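Local coordinates for putative arylalkylamine N-Acetyltransferase 7 (Aedes aegypti, PDB 4FD7), which probably transfers an acetyl group from acetyl-CoA to the amine of an arylalkylamine, at residues Glu42-His47 against Val99-Leu104; Gln203-Ile208 against Cys230-Leu235; Gln60-Ala65 against Ser119-Ala124. One frame throughout, in Å; residues are numbered along the deposited sequence.

In the fold
Contacts 1 and 2 belong to the two sheets of the GNAT fold. Contact 1 sets helix 41-55 on the five-stranded antiparallel sheet that ends with strand 146-155; contact 2 pairs strand 203-209 with strand 229-236, which in turn pairs with strand 183-188. In relatives, acetyl-CoA enters the cleft between the strands equivalent to 146-155 and 183-188, so each of these contacts probably lies one strand back from that cleft. The centres of contacts 1 and 2 are about 24 Å apart, on opposite sides of the chain's centre. Contact 3 lies about 19 Å from contact 1 and 22 Å from contact 2, centre to centre. Helix 120-136, whose start forms one side of contact 3, also covers Tyr-232 of contact 2.

Contact 1 (Glu42-His47 against Val99-Leu104)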
loop_
_atom_site.group_PDB
_atom_site.type_symbol
_atom_site.label_atom_id
_atom_site.label_comp_id
_atom_site.label_asym_id
_atom_site.label_seq_id
_atom_site.Cartn_x
_atom_site.Cartn_y
_atom_site.Cartn_z
ATOM N N GLU A 42 -11.606 7.352 -9.420
ATOM C CA GLU A 42 -10.890 7.167 -10.681
ATOM C C GLU A 42 -9.600 7.978 -10.664
ATOM O O GLU A 42 -8.563 7.486 -11.142
ATOM C CB GLU A 42 -11.733 7.476 -11.928
ATOM C CG GLU A 42 -11.072 6.985 -13.246
ATOM C CD GLU A 42 -11.148 5.460 -13.458
ATOM O OE1 GLU A 42 -12.076 4.819 -12.912
ATOM O OE2 GLU A 42 -10.283 4.906 -14.180
ATOM N N ASP A 43 -9.633 9.174 -10.062
ATOM C CA ASP A 43 -8.431 9.990 -10.031
ATOM C C ASP A 43 -7.343 9.187 -9.328
ATOM O O ASP A 43 -6.209 9.084 -9.823
ATOM C CB ASP A 43 -8.688 11.336 -9.334
ATOM C CG ASP A 43 -9.555 12.267 -10.166
ATOM O OD1 ASP A 43 -9.623 12.069 -11.393
ATOM O OD2 ASP A 43 -10.152 13.204 -9.594
ATOM N N ALA A 44 -7.736 8.534 -8.227
ATOM C CA ALA A 44 -6.796 7.734 -7.451
ATOM C C ALA A 44 -6.228 6.619 -8.316
ATOM O O ALA A 44 -5.008 6.410 -8.357
ATOM C CB ALA A 44 -7.469 7.164 -6.216
ATOM N N ILE A 45 -7.122 5.933 -9.028
ATOM C CA ILE A 45 -6.714 4.840 -9.890
ATOM C C ILE A 45 -5.688 5.380 -10.876
ATOM O O ILE A 45 -4.606 4.798 -11.044
ATOM C CB ILE A 45 -7.927 4.234 -10.622
ATOM C CG1 ILE A 45 -8.804 3.461 -9.637
ATOM C CG2 ILE A 45 -7.481 3.353 -11.802
ATOM C CD1 ILE A 45 -8.075 2.387 -8.896
ATOM N N ARG A 46 -5.983 6.536 -11.471
ATOM C CA ARG A 46 -5.076 7.068 -12.471
ATOM C C ARG A 46 -3.737 7.428 -11.845
ATOM O O ARG A 46 -2.678 7.135 -12.415
ATOM C CB ARG A 46 -5.724 8.226 -13.239
ATOM C CG ARG A 46 -6.661 7.706 -14.318
ATOM C CD ARG A 46 -7.750 8.687 -14.755
ATOM N NE ARG A 46 -8.710 8.002 -15.623
ATOM C CZ ARG A 46 -9.645 8.606 -16.359
ATOM N NH1 ARG A 46 -9.783 9.924 -16.342
ATOM N NH2 ARG A 46 -10.448 7.882 -17.125
ATOM N N HIS A 47 -3.785 7.978 -10.634
ATOM C CA HIS A 47 -2.562 8.324 -9.936
ATOM C C HIS A 47 -1.753 7.043 -9.738
ATOM O O HIS A 47 -0.549 7.007 -10.019
ATOM C CB HIS A 47 -2.911 8.969 -8.595
ATOM C CG HIS A 47 -1.736 9.461 -7.826
ATOM N ND1 HIS A 47 -0.908 8.624 -7.111
ATOM C CD2 HIS A 47 -1.282 10.719 -7.602
ATOM C CE1 HIS A 47 0.022 9.338 -6.509
ATOM N NE2 HIS A 47 -0.190 10.614 -6.789
ATOM N N VAL A 99 -1.810 14.124 -3.888
ATOM C CA VAL A 99 -0.372 14.097 -3.624
ATOM C C VAL A 99 0.118 12.653 -3.558
ATOM O O VAL A 99 1.101 12.284 -4.206
ATOM C CB VAL A 99 0.004 14.828 -2.326
ATOM C CG1 VAL A 99 1.486 14.689 -2.051
ATOM C CG2 VAL A 99 -0.374 16.313 -2.413
ATOM N N GLY A 100 -0.575 11.848 -2.763
ATOM C CA GLY A 100 -0.294 10.431 -2.677
ATOM C C GLY A 100 -1.562 9.651 -2.396
ATOM O O GLY A 100 -2.574 10.220 -1.996
ATOM N N VAL A 101 -1.519 8.342 -2.622
ATOM C CA VAL A 101 -2.660 7.488 -2.327
ATOM C C VAL A 101 -2.171 6.107 -1.878
ATOM O O VAL A 101 -1.087 5.676 -2.250
ATOM C CB VAL A 101 -3.701 7.457 -3.505
ATOM C CG1 VAL A 101 -3.032 7.250 -4.832
ATOM C CG2 VAL A 101 -4.787 6.414 -3.295
ATOM N N ASN A 102 -2.940 5.453 -1.008
ATOM C CA ASN A 102 -2.606 4.124 -0.503
ATOM C C ASN A 102 -3.906 3.353 -0.609
ATOM O O ASN A 102 -4.879 3.680 0.071
ATOM C CB ASN A 102 -2.177 4.207 0.968
ATOM C CG ASN A 102 -1.209 3.088 1.395
ATOM O OD1 ASN A 102 -0.674 3.127 2.503
ATOM N ND2 ASN A 102 -0.999 2.094 0.539
ATOM N N ILE A 103 -3.943 2.364 -1.498
ATOM C CA ILE A 103 -5.138 1.539 -1.646
ATOM C C ILE A 103 -5.105 0.436 -0.596
ATOM O O ILE A 103 -4.184 -0.377 -0.571
ATOM C CB ILE A 103 -5.257 0.942 -3.066
ATOM C CG1 ILE A 103 -5.196 2.056 -4.118
ATOM C CG2 ILE A 103 -6.545 0.148 -3.214
ATOM C CD1 ILE A 103 -6.401 2.995 -4.087
ATOM N N LEU A 104 -6.107 0.423 0.282
ATOM C CA LEU A 104 -6.085 -0.454 1.436
ATOM C C LEU A 104 -7.333 -1.335 1.477
ATOM O O LEU A 104 -8.403 -0.953 0.972
ATOM C CB LEU A 104 -6.034 0.367 2.742
ATOM C CG LEU A 104 -5.003 1.477 2.993
ATOM C CD1 LEU A 104 -5.201 2.044 4.388
ATOM C CD2 LEU A 104 -3.594 0.992 2.848
#
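The imidazole of His-47 lies obliquely against the Val-101 side chain, with ND1 3.4 Å from CG1 of the valine and CG 3.9 Å from the same methyl. His-47 CG stands anti to the backbone N (chi1 -176°), which sets it beside the carbonyl carbon, and the two side chains slide past each other in opposite directions. Farther out on the ring, NE2 donates to the backbone O of Val-99. This bond is weak, 3.3 Å from NE2 to O with an N-H...O angle of 137°, so it can add only a modest polar link to the methyl packing. Between the two ring nitrogens, CE1 lies 4.0 Å from Gly-100 CA, a contact with the backbone itself. In the GNAT fold the helix that follows the first strands packs across one face of the antiparallel sheet, and here helix 41-55 does so on strand 98-108: the local axes are 8.8 Å apart and run at 97° to each other. The other branch of Val-101 serves the preceding helical turn, CG2 meeting Ala-44 CB at 4.0 Å, so that CG1 and CG2 divide the valine between His-47 and Ala-44. Ile-45 and Ile-103 both reach Trp-78 of helix 68-81, which bridges helix and strand at this end. Side chains on the other face of the strand meet helix 164-170, Val-99 on Ile-164 and Asn-102 on Ile-168. The His-47 ring also makes an edge-to-face contact with Tyr-51, one turn along its own helix.

Contact 2 (Gln203-Ile208 against Cys230-Leu235)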
loop_
_atom_site.group_PDB
_atom_site.type_symbol
_atom_site.label_atom_id
_atom_site.label_comp_id
_atom_site.label_asym_id
_atom_site.label_seq_id
_atom_site.Cartn_x
_atom_site.Cartn_y
_atom_site.Cartn_z
ATOM N N GLN A 203 7.275 -3.233 12.498
ATOM C CA GLN A 203 8.353 -4.176 12.773
ATOM C C GLN A 203 8.464 -5.203 11.650
ATOM O O GLN A 203 7.464 -5.572 11.036
ATOM C CB GLN A 203 8.085 -4.934 14.072
ATOM C CG GLN A 203 6.842 -5.815 14.001
ATOM C CD GLN A 203 6.932 -7.053 14.865
ATOM O OE1 GLN A 203 6.952 -8.176 14.353
ATOM N NE2 GLN A 203 6.961 -6.862 16.182
ATOM N N GLU A 204 9.672 -5.696 11.409
ATOM C CA GLU A 204 9.885 -6.697 10.368
ATOM C C GLU A 204 9.375 -8.066 10.811
ATOM O O GLU A 204 9.826 -8.587 11.840
ATOM C CB GLU A 204 11.376 -6.775 10.010
ATOM C CG GLU A 204 11.942 -5.422 9.596
ATOM C CD GLU A 204 13.287 -5.500 8.889
ATOM O OE1 GLU A 204 13.822 -6.626 8.719
ATOM O OE2 GLU A 204 13.793 -4.417 8.496
ATOM N N ASP A 205 8.430 -8.632 10.054
ATOM C CA ASP A 205 7.896 -9.964 10.342
ATOM C C ASP A 205 8.718 -10.976 9.580
ATOM O O ASP A 205 9.129 -12.022 10.108
ATOM C CB ASP A 205 6.461 -10.126 9.844
ATOM C CG ASP A 205 5.556 -8.984 10.231
ATOM O OD1 ASP A 205 5.248 -8.839 11.432
ATOM O OD2 ASP A 205 5.109 -8.265 9.307
ATOM N N PHE A 206 8.924 -10.674 8.306
ATOM C CA PHE A 206 9.606 -11.644 7.462
ATOM C C PHE A 206 10.341 -10.893 6.390
ATOM O O PHE A 206 9.834 -9.904 5.869
ATOM C CB PHE A 206 8.595 -12.609 6.838
ATOM C CG PHE A 206 9.222 -13.706 6.017
ATOM C CD1 PHE A 206 9.834 -14.780 6.628
ATOM C CD2 PHE A 206 9.206 -13.655 4.632
ATOM C CE1 PHE A 206 10.416 -15.798 5.869
ATOM C CE2 PHE A 206 9.781 -14.664 3.875
ATOM C CZ PHE A 206 10.387 -15.740 4.499
ATOM N N THR A 207 11.546 -11.346 6.067
ATOM C CA THR A 207 12.297 -10.666 5.036
ATOM C C THR A 207 12.972 -11.678 4.126
ATOM O O THR A 207 13.418 -12.745 4.580
ATOM C CB THR A 207 13.291 -9.631 5.634
ATOM O OG1 THR A 207 13.958 -8.947 4.569
ATOM C CG2 THR A 207 14.313 -10.301 6.527
ATOM N N ILE A 208 13.019 -11.354 2.835
ATOM C CA ILE A 208 13.567 -12.303 1.869
ATOM C C ILE A 208 13.925 -11.565 0.575
ATOM O O ILE A 208 13.177 -10.702 0.151
ATOM C CB ILE A 208 12.567 -13.472 1.604
ATOM C CG1 ILE A 208 13.222 -14.558 0.735
ATOM C CG2 ILE A 208 11.241 -12.967 0.996
ATOM C CD1 ILE A 208 12.289 -15.709 0.339
ATOM N N CYS A 230 12.442 -7.971 0.175
ATOM C CA CYS A 230 10.993 -7.870 0.203
ATOM C C CYS A 230 10.634 -8.152 1.654
ATOM O O CYS A 230 11.003 -9.210 2.190
ATOM C CB CYS A 230 10.392 -8.942 -0.704
ATOM S SG CYS A 230 8.601 -8.920 -0.881
ATOM N N LYS A 231 9.977 -7.201 2.315
ATOM C CA LYS A 231 9.739 -7.367 3.750
ATOM C C LYS A 231 8.271 -7.270 4.131
ATOM O O LYS A 231 7.632 -6.269 3.841
ATOM C CB LYS A 231 10.522 -6.319 4.544
ATOM C CG LYS A 231 12.023 -6.345 4.338
ATOM C CD LYS A 231 12.726 -5.432 5.332
ATOM C CE LYS A 231 14.207 -5.286 5.016
ATOM N NZ LYS A 231 14.907 -4.408 6.005
ATOM N N TYR A 232 7.776 -8.252 4.881
ATOM C CA TYR A 232 6.444 -8.155 5.458
ATOM C C TYR A 232 6.643 -7.508 6.831
ATOM O O TYR A 232 7.441 -7.983 7.639
ATOM C CB TYR A 232 5.770 -9.519 5.577
ATOM C CG TYR A 232 4.298 -9.479 5.235
ATOM C CD1 TYR A 232 3.866 -9.651 3.927
ATOM C CD2 TYR A 232 3.343 -9.253 6.216
ATOM C CE1 TYR A 232 2.525 -9.609 3.608
ATOM C CE2 TYR A 232 1.997 -9.209 5.905
ATOM C CZ TYR A 232 1.594 -9.389 4.600
ATOM O OH TYR A 232 0.255 -9.345 4.285
ATOM N N MET A 233 5.932 -6.415 7.079
ATOM C CA MET A 233 6.099 -5.618 8.298
ATOM C C MET A 233 4.741 -5.338 8.954
ATOM O O MET A 233 3.710 -5.184 8.261
ATOM C CB MET A 233 6.863 -4.322 8.011
ATOM C CG MET A 233 8.186 -4.529 7.272
ATOM S SD MET A 233 8.930 -2.940 6.839
ATOM C CE MET A 233 9.413 -2.363 8.467
ATOM N N SER A 234 4.740 -5.284 10.286
ATOM C CA SER A 234 3.488 -5.129 11.043
ATOM C C SER A 234 3.509 -4.033 12.112
ATOM O O SER A 234 4.541 -3.735 12.706
ATOM C CB SER A 234 3.048 -6.479 11.650
ATOM O OG SER A 234 4.041 -7.047 12.482
ATOM N N LEU A 235 2.343 -3.451 12.365
ATOM C CA LEU A 235 2.210 -2.350 13.314
ATOM C C LEU A 235 0.983 -2.550 14.181
ATOM O O LEU A 235 -0.142 -2.557 13.674
ATOM C CB LEU A 235 2.079 -1.027 12.557
ATOM C CG LEU A 235 1.870 0.255 13.365
ATOM C CD1 LEU A 235 3.135 0.616 14.141
ATOM C CD2 LEU A 235 1.447 1.384 12.430
#
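Strands 203-208 and 230-235 run antiparallel, their short axes at 143°, and a classic beta bulge breaks the ladder where Asp-205 and Phe-206 both face Tyr-232. The carbonyl O of Tyr-232 accepts two backbone donors there, Asp-205 N at 2.7 Å and Phe-206 N at 3.1 Å, and the register beyond shifts by one residue. These are the last two strands of the GNAT fold, paired in the C-terminal part of the sheet; strand 203-209 is outermost of three, strand 229-236 central. On the face that carries Glu-204, Thr-207 and Lys-231, the lysine chain is extended beyond CG and crosses the glutamate. Its NZ meets Glu-204 OE2 at 2.7 Å, coming from above the carboxylate plane (37° out of it) to form a salt bridge. Thr-207 lies alongside the lysine, pointing the same way; its OG1, 3.3 Å from Lys-231 CG, is buried there without a polar partner. Met-233 runs beside Glu-204, CE to CG 4.1 Å. From the other face leave Phe-206 and Tyr-232, whose OH hydrogen-bonds Tyr-147 OH. The bulge turns Asp-205 towards the partner strand. Its OD1, also in a salt bridge with Arg-141, sits a doubtfully short distance from Ser-234 OG, which hydrogen-bonds Tyr-142 OH as well; OD2 lies at the edge of the Tyr-232 ring, in its plane, 3.7 Å from CD2.

Contact 3 (Gln60-Ala65 against Ser119-Ala124); sequences QAKGLA and SAIFQA
Ser-119 OG is gripped by two partners, accepting from Phe-122 N at 2.8 Å and hydrogen-bonding Asp-73 OD2, at the start of the helix from which Ile-121 and Phe-122 reach Lys-62 and Leu-64. The bond to Phe-122 N is fairly straight (158°) and is the capping bond of Ser-119, the N-cap residue of helix 120-136. Across the contact, methyl groups do most of the touching. Ile-121 sends both branches to Lys-62: CG2, anti to the backbone N, is the branch that meets Lys-62 CB, at 3.8 Å, and CD1 lies 3.6 Å from the carbonyl O of Lys-62. Lys-62 bends at chi2 and chi3, and its CE passes 4.4 Å from Ala-124 CB. The ammonium is held outside this pair, by Asn-221 O and by a cation-pi contact with Tyr-222. Gly-63 then ends helix 57-62 in a Schellman motif, with positive phi, and Leu-64 follows. CD2 of Leu-64 approaches the edge of the Phe-122 ring near its plane, 4.1 Å from CD1, and also comes within 4.3 Å of Ile-121 CG2. Phe-117 meets Phe-122 edge-to-face. The contact thus joins the end of helix 57-62 and the residues after it to the start of helix 120-136, with helix 68-81 alongside, where Ala-70 touches both Leu-64 and Ser-119.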
loop_
_atom_site.group_PDB
_atom_site.type_symbol
_atom_site.label_atom_id
_atom_site.label_comp_id
_atom_site.label_asym_id
_atom_site.label_seq_id
_atom_site.Cartn_x
_atom_site.Cartn_y
_atom_site.Cartn_z
ATOM N N GLN A 60 8.421 -2.291 -11.851
ATOM C CA GLN A 60 9.459 -1.875 -12.789
ATOM C C GLN A 60 10.275 -3.066 -13.278
ATOM O O GLN A 60 10.619 -3.149 -14.458
ATOM C CB GLN A 60 10.370 -0.841 -12.115
ATOM C CG GLN A 60 10.693 0.398 -12.955
ATOM C CD GLN A 60 11.286 1.521 -12.111
ATOM O OE1 GLN A 60 12.085 1.278 -11.202
ATOM N NE2 GLN A 60 10.863 2.751 -12.378
ATOM N N ALA A 61 10.595 -3.987 -12.375
ATOM C CA ALA A 61 11.395 -5.154 -12.758
ATOM C C ALA A 61 10.603 -6.065 -13.693
ATOM O O ALA A 61 11.184 -6.764 -14.525
ATOM C CB ALA A 61 11.869 -5.926 -11.533
ATOM N N LYS A 62 9.281 -6.069 -13.561
ATOM C CA LYS A 62 8.454 -6.887 -14.451
ATOM C C LYS A 62 7.978 -6.144 -15.699
ATOM O O LYS A 62 7.360 -6.755 -16.584
ATOM C CB LYS A 62 7.232 -7.454 -13.705
ATOM C CG LYS A 62 7.565 -8.455 -12.613
ATOM C CD LYS A 62 8.485 -9.532 -13.148
ATOM C CE LYS A 62 7.869 -10.894 -13.014
ATOM N NZ LYS A 62 8.805 -11.886 -13.613
ATOM N N GLY A 63 8.255 -4.842 -15.781
ATOM C CA GLY A 63 7.804 -4.066 -16.930
ATOM C C GLY A 63 6.304 -3.840 -16.928
ATOM O O GLY A 63 5.707 -3.613 -17.967
ATOM N N LEU A 64 5.693 -3.935 -15.763
ATOM C CA LEU A 64 4.263 -3.799 -15.626
ATOM C C LEU A 64 3.601 -2.585 -16.308
ATOM O O LEU A 64 2.554 -2.723 -16.866
ATOM C CB LEU A 64 3.886 -3.832 -14.137
ATOM C CG LEU A 64 2.408 -3.820 -13.766
ATOM C CD1 LEU A 64 1.589 -4.103 -14.974
ATOM C CD2 LEU A 64 2.124 -4.848 -12.712
ATOM N N ALA A 65 4.205 -1.415 -16.238
ATOM C CA ALA A 65 3.523 -0.214 -16.715
ATOM C C ALA A 65 3.354 -0.131 -18.245
ATOM O O ALA A 65 2.571 0.676 -18.738
ATOM C CB ALA A 65 4.213 1.049 -16.181
ATOM N N SER A 119 -2.624 -11.883 -16.563
ATOM C CA SER A 119 -1.215 -11.747 -16.939
ATOM C C SER A 119 -0.309 -12.617 -16.085
ATOM O O SER A 119 -0.450 -12.656 -14.861
ATOM C CB SER A 119 -0.769 -10.295 -16.801
ATOM O OG SER A 119 -0.622 -9.942 -15.434
ATOM N N ALA A 120 0.646 -13.293 -16.723
ATOM C CA ALA A 120 1.674 -14.004 -15.973
ATOM C C ALA A 120 2.350 -13.050 -15.009
ATOM O O ALA A 120 2.632 -13.416 -13.869
ATOM C CB ALA A 120 2.716 -14.610 -16.910
ATOM N N ILE A 121 2.584 -11.827 -15.494
ATOM C CA ILE A 121 3.277 -10.783 -14.752
ATOM C C ILE A 121 2.590 -10.458 -13.412
ATOM O O ILE A 121 3.212 -10.558 -12.341
ATOM C CB ILE A 121 3.384 -9.502 -15.597
ATOM C CG1 ILE A 121 4.461 -9.660 -16.686
ATOM C CG2 ILE A 121 3.685 -8.277 -14.717
ATOM C CD1 ILE A 121 4.445 -8.516 -17.704
ATOM N N PHE A 122 1.318 -10.064 -13.454
ATOM C CA PHE A 122 0.687 -9.737 -12.172
ATOM C C PHE A 122 0.393 -10.975 -11.340
ATOM O O PHE A 122 0.400 -10.912 -10.115
ATOM C CB PHE A 122 -0.529 -8.816 -12.281
ATOM C CG PHE A 122 -0.938 -8.238 -10.952
ATOM C CD1 PHE A 122 -0.192 -7.222 -10.377
ATOM C CD2 PHE A 122 -2.030 -8.746 -10.248
ATOM C CE1 PHE A 122 -0.521 -6.693 -9.118
ATOM C CE2 PHE A 122 -2.376 -8.226 -9.002
ATOM C CZ PHE A 122 -1.613 -7.192 -8.427
ATOM N N GLN A 123 0.166 -12.111 -11.983
ATOM C CA GLN A 123 -0.070 -13.313 -11.200
ATOM C C GLN A 123 1.167 -13.610 -10.369
ATOM O O GLN A 123 1.061 -13.987 -9.196
ATOM C CB GLN A 123 -0.420 -14.508 -12.076
ATOM C CG GLN A 123 -0.835 -15.715 -11.252
ATOM C CD GLN A 123 -2.266 -15.605 -10.754
ATOM O OE1 GLN A 123 -3.190 -15.442 -11.547
ATOM N NE2 GLN A 123 -2.454 -15.694 -9.438
ATOM N N ALA A 124 2.339 -13.417 -10.977
ATOM C CA ALA A 124 3.596 -13.596 -10.264
ATOM C C ALA A 124 3.754 -12.580 -9.146
ATOM O O ALA A 124 4.183 -12.926 -8.041
ATOM C CB ALA A 124 4.774 -13.516 -11.224
#